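Local coordinates for dITP/XTP pyrophosphatase (Staphylococcus aureus, PDB 4BNQ), which probably hydrolyses non-canonical purine nucleoside triphosphates such as XTP, dITP and ITP to monophosphate and diphosphate, clearing them from the nucleotide pool, at residues L71-P80 with L101-D110. Numbering follows the deposited sequence.
With PO4 (phosphate ion), chain D.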
# COMPACT_ATOMS: atom_id res chain seq x y z
N LEU A 71 11.35 8.51 8.81
CA LEU A 71 11.69 7.16 9.21
C LEU A 71 11.39 7.01 10.69
O LEU A 71 11.79 7.84 11.50
CB LEU A 71 13.18 6.95 8.95
CG LEU A 71 13.86 5.68 9.42
CD1 LEU A 71 13.28 4.47 8.71
CD2 LEU A 71 15.33 5.81 9.10
N GLU A 72 10.65 5.96 11.03
CA GLU A 72 10.28 5.69 12.41
C GLU A 72 10.94 4.37 12.81
O GLU A 72 10.64 3.33 12.24
CB GLU A 72 8.75 5.58 12.55
CG GLU A 72 8.02 6.88 12.20
CD GLU A 72 6.50 6.74 12.28
OE1 GLU A 72 5.99 5.60 12.36
OE2 GLU A 72 5.82 7.79 12.27
N VAL A 73 11.85 4.41 13.77
CA VAL A 73 12.55 3.19 14.18
C VAL A 73 11.97 2.63 15.48
O VAL A 73 12.03 3.28 16.52
CB VAL A 73 14.05 3.45 14.40
CG1 VAL A 73 14.75 2.15 14.82
CG2 VAL A 73 14.68 4.05 13.15
N PHE A 74 11.44 1.41 15.42
CA PHE A 74 10.80 0.79 16.57
C PHE A 74 11.60 0.97 17.87
O PHE A 74 11.14 1.61 18.82
CB PHE A 74 10.53 -0.70 16.29
CG PHE A 74 9.70 -1.39 17.35
CD1 PHE A 74 10.24 -1.68 18.61
CD2 PHE A 74 8.39 -1.77 17.09
CE1 PHE A 74 9.48 -2.31 19.59
CE2 PHE A 74 7.63 -2.41 18.07
CZ PHE A 74 8.18 -2.67 19.32
N ALA A 75 12.82 0.45 17.90
CA ALA A 75 13.66 0.52 19.10
C ALA A 75 13.88 1.94 19.65
O ALA A 75 14.32 2.09 20.78
CB ALA A 75 15.00 -0.16 18.86
N LEU A 76 13.57 2.97 18.87
CA LEU A 76 13.72 4.33 19.37
C LEU A 76 12.37 4.98 19.55
O LEU A 76 12.26 6.20 19.49
CB LEU A 76 14.56 5.16 18.40
CG LEU A 76 15.89 4.55 17.94
CD1 LEU A 76 16.60 5.51 17.00
CD2 LEU A 76 16.78 4.21 19.12
N ASN A 77 11.35 4.14 19.78
CA ASN A 77 9.93 4.54 19.78
C ASN A 77 9.56 5.67 18.78
O ASN A 77 8.96 6.68 19.16
CB ASN A 77 9.40 4.80 21.21
CG ASN A 77 10.06 5.98 21.89
OD1 ASN A 77 9.52 7.09 21.89
ND2 ASN A 77 11.22 5.75 22.49
N GLY A 78 9.91 5.46 17.51
CA GLY A 78 9.46 6.34 16.45
C GLY A 78 10.44 7.42 16.03
O GLY A 78 10.13 8.22 15.15
N GLU A 79 11.62 7.47 16.63
CA GLU A 79 12.62 8.41 16.12
C GLU A 79 13.12 7.85 14.80
O GLU A 79 13.09 6.64 14.59
CB GLU A 79 13.82 8.53 17.05
CG GLU A 79 13.63 9.36 18.31
CD GLU A 79 14.89 9.35 19.17
OE1 GLU A 79 15.05 8.43 20.02
OE2 GLU A 79 15.74 10.24 18.95
N PRO A 80 13.61 8.72 13.91
CA PRO A 80 13.62 10.19 13.96
C PRO A 80 12.25 10.86 13.72
O PRO A 80 12.11 12.04 14.03
CB PRO A 80 14.53 10.57 12.78
CG PRO A 80 15.38 9.38 12.55
CD PRO A 80 14.54 8.19 12.89
N LEU A 101 21.79 8.17 13.55
CA LEU A 101 20.87 7.04 13.69
C LEU A 101 21.63 5.73 13.91
O LEU A 101 21.28 4.97 14.80
CB LEU A 101 19.96 6.93 12.48
CG LEU A 101 18.94 5.80 12.59
CD1 LEU A 101 18.18 5.90 13.88
CD2 LEU A 101 17.98 5.91 11.44
N LEU A 102 22.67 5.48 13.12
CA LEU A 102 23.45 4.27 13.32
C LEU A 102 24.09 4.20 14.72
O LEU A 102 23.99 3.16 15.39
CB LEU A 102 24.51 4.10 12.22
CG LEU A 102 23.93 3.70 10.86
CD1 LEU A 102 25.02 3.62 9.81
CD2 LEU A 102 23.23 2.36 11.01
N ASN A 103 24.71 5.29 15.16
CA ASN A 103 25.34 5.34 16.48
C ASN A 103 24.35 5.03 17.58
O ASN A 103 24.64 4.24 18.48
CB ASN A 103 25.96 6.72 16.76
CG ASN A 103 27.26 6.94 16.00
OD1 ASN A 103 27.88 5.98 15.54
ND2 ASN A 103 27.67 8.20 15.88
N LYS A 104 23.17 5.64 17.49
CA LYS A 104 22.12 5.40 18.48
C LYS A 104 21.61 3.97 18.51
O LYS A 104 21.06 3.54 19.51
CB LYS A 104 20.98 6.40 18.29
CG LYS A 104 21.35 7.82 18.65
CD LYS A 104 20.14 8.59 19.18
CE LYS A 104 19.29 7.71 20.11
NZ LYS A 104 18.25 8.47 20.86
N LEU A 105 21.79 3.22 17.42
CA LEU A 105 21.39 1.82 17.39
C LEU A 105 22.57 0.83 17.53
O LEU A 105 22.45 -0.36 17.21
CB LEU A 105 20.57 1.53 16.12
CG LEU A 105 19.12 2.03 16.13
CD1 LEU A 105 18.72 2.44 14.73
CD2 LEU A 105 18.13 0.99 16.68
N GLY A 106 23.69 1.33 18.05
CA GLY A 106 24.96 0.60 18.11
C GLY A 106 24.95 -0.92 18.29
O GLY A 106 25.60 -1.65 17.53
N ASN A 107 24.23 -1.40 19.29
CA ASN A 107 24.18 -2.84 19.49
C ASN A 107 22.80 -3.46 19.24
O ASN A 107 22.71 -4.65 18.95
CB ASN A 107 24.71 -3.21 20.89
CG ASN A 107 26.14 -2.73 21.10
OD1 ASN A 107 27.09 -3.30 20.55
ND2 ASN A 107 26.30 -1.67 21.91
N THR A 108 21.75 -2.63 19.33
CA THR A 108 20.35 -3.06 19.21
C THR A 108 20.09 -4.18 18.18
O THR A 108 20.58 -4.11 17.05
CB THR A 108 19.45 -1.85 18.88
OG1 THR A 108 19.80 -0.75 19.72
CG2 THR A 108 17.99 -2.20 19.07
N THR A 109 19.35 -5.21 18.57
CA THR A 109 19.08 -6.35 17.68
C THR A 109 17.72 -6.31 16.98
O THR A 109 17.54 -6.91 15.92
CB THR A 109 19.23 -7.71 18.39
OG1 THR A 109 18.36 -7.75 19.53
CG2 THR A 109 20.67 -7.95 18.82
N ASP A 110 16.75 -5.63 17.59
CA ASP A 110 15.46 -5.42 16.95
C ASP A 110 15.55 -4.11 16.16
O ASP A 110 15.31 -3.03 16.71
CB ASP A 110 14.35 -5.35 18.01
CG ASP A 110 12.98 -5.00 17.42
OD1 ASP A 110 12.79 -5.14 16.19
OD2 ASP A 110 12.09 -4.60 18.19
P PO4 D . 18.37 -5.59 22.04
O1 PO4 D . 17.13 -5.36 21.18
O2 PO4 D . 19.11 -6.81 21.54
O3 PO4 D . 18.00 -5.81 23.50
O4 PO4 D . 19.25 -4.36 21.97
O HOH W 1 13.97 -0.59 16.02
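L101, on the last turn of helix 94-104, plants its two methyls on the hairpin that joins strands 64-73 and 79-80 at the edge of the antiparallel sheet of this Ham1-family fold. CG anti to the backbone N (chi1 -178°) carries the fork to the hairpin, where CD1 lies 3.5 Å from L76 CD1 and CD2 meets L71 CD2 at 3.5 Å. V73 points toward the other segment, between L101 and L105: its CG2 meets L101 tip to tip, while the V73 and L105 side chains slide past each other in opposite directions, V73 CG1 4.0 Å from L105 CD1. Beyond the helix end, A75 CB packs against T108 CG2 at 3.6 Å. A water donates to D110 O; its link to A75 N is doubtful, being implausibly short. D110 OD2 approaches the F74 ring obliquely, 3.5 Å from F74 CD1, but D110 OD1 forms a salt bridge with R112 NE, and R112 also makes a cation-pi contact with that ring. On the outer side the bent K104 chain crosses the extended E79 at about a right angle, K104 NZ forming a salt bridge with E79 OE1 at 3.3 Å, its hydrogen bond a weak one; E79 OE2 also bonds weakly to Y87. Deeper in, L71 touches Y151, a predicted substrate-binding residue, so this apolar layer probably borders the nucleotide site. The hairpin's type I' turn, L76 to E79, places G78 at a positive phi of 98°; V73 O accepts from L76 N and G78 N on opposite faces of its carbonyl plane.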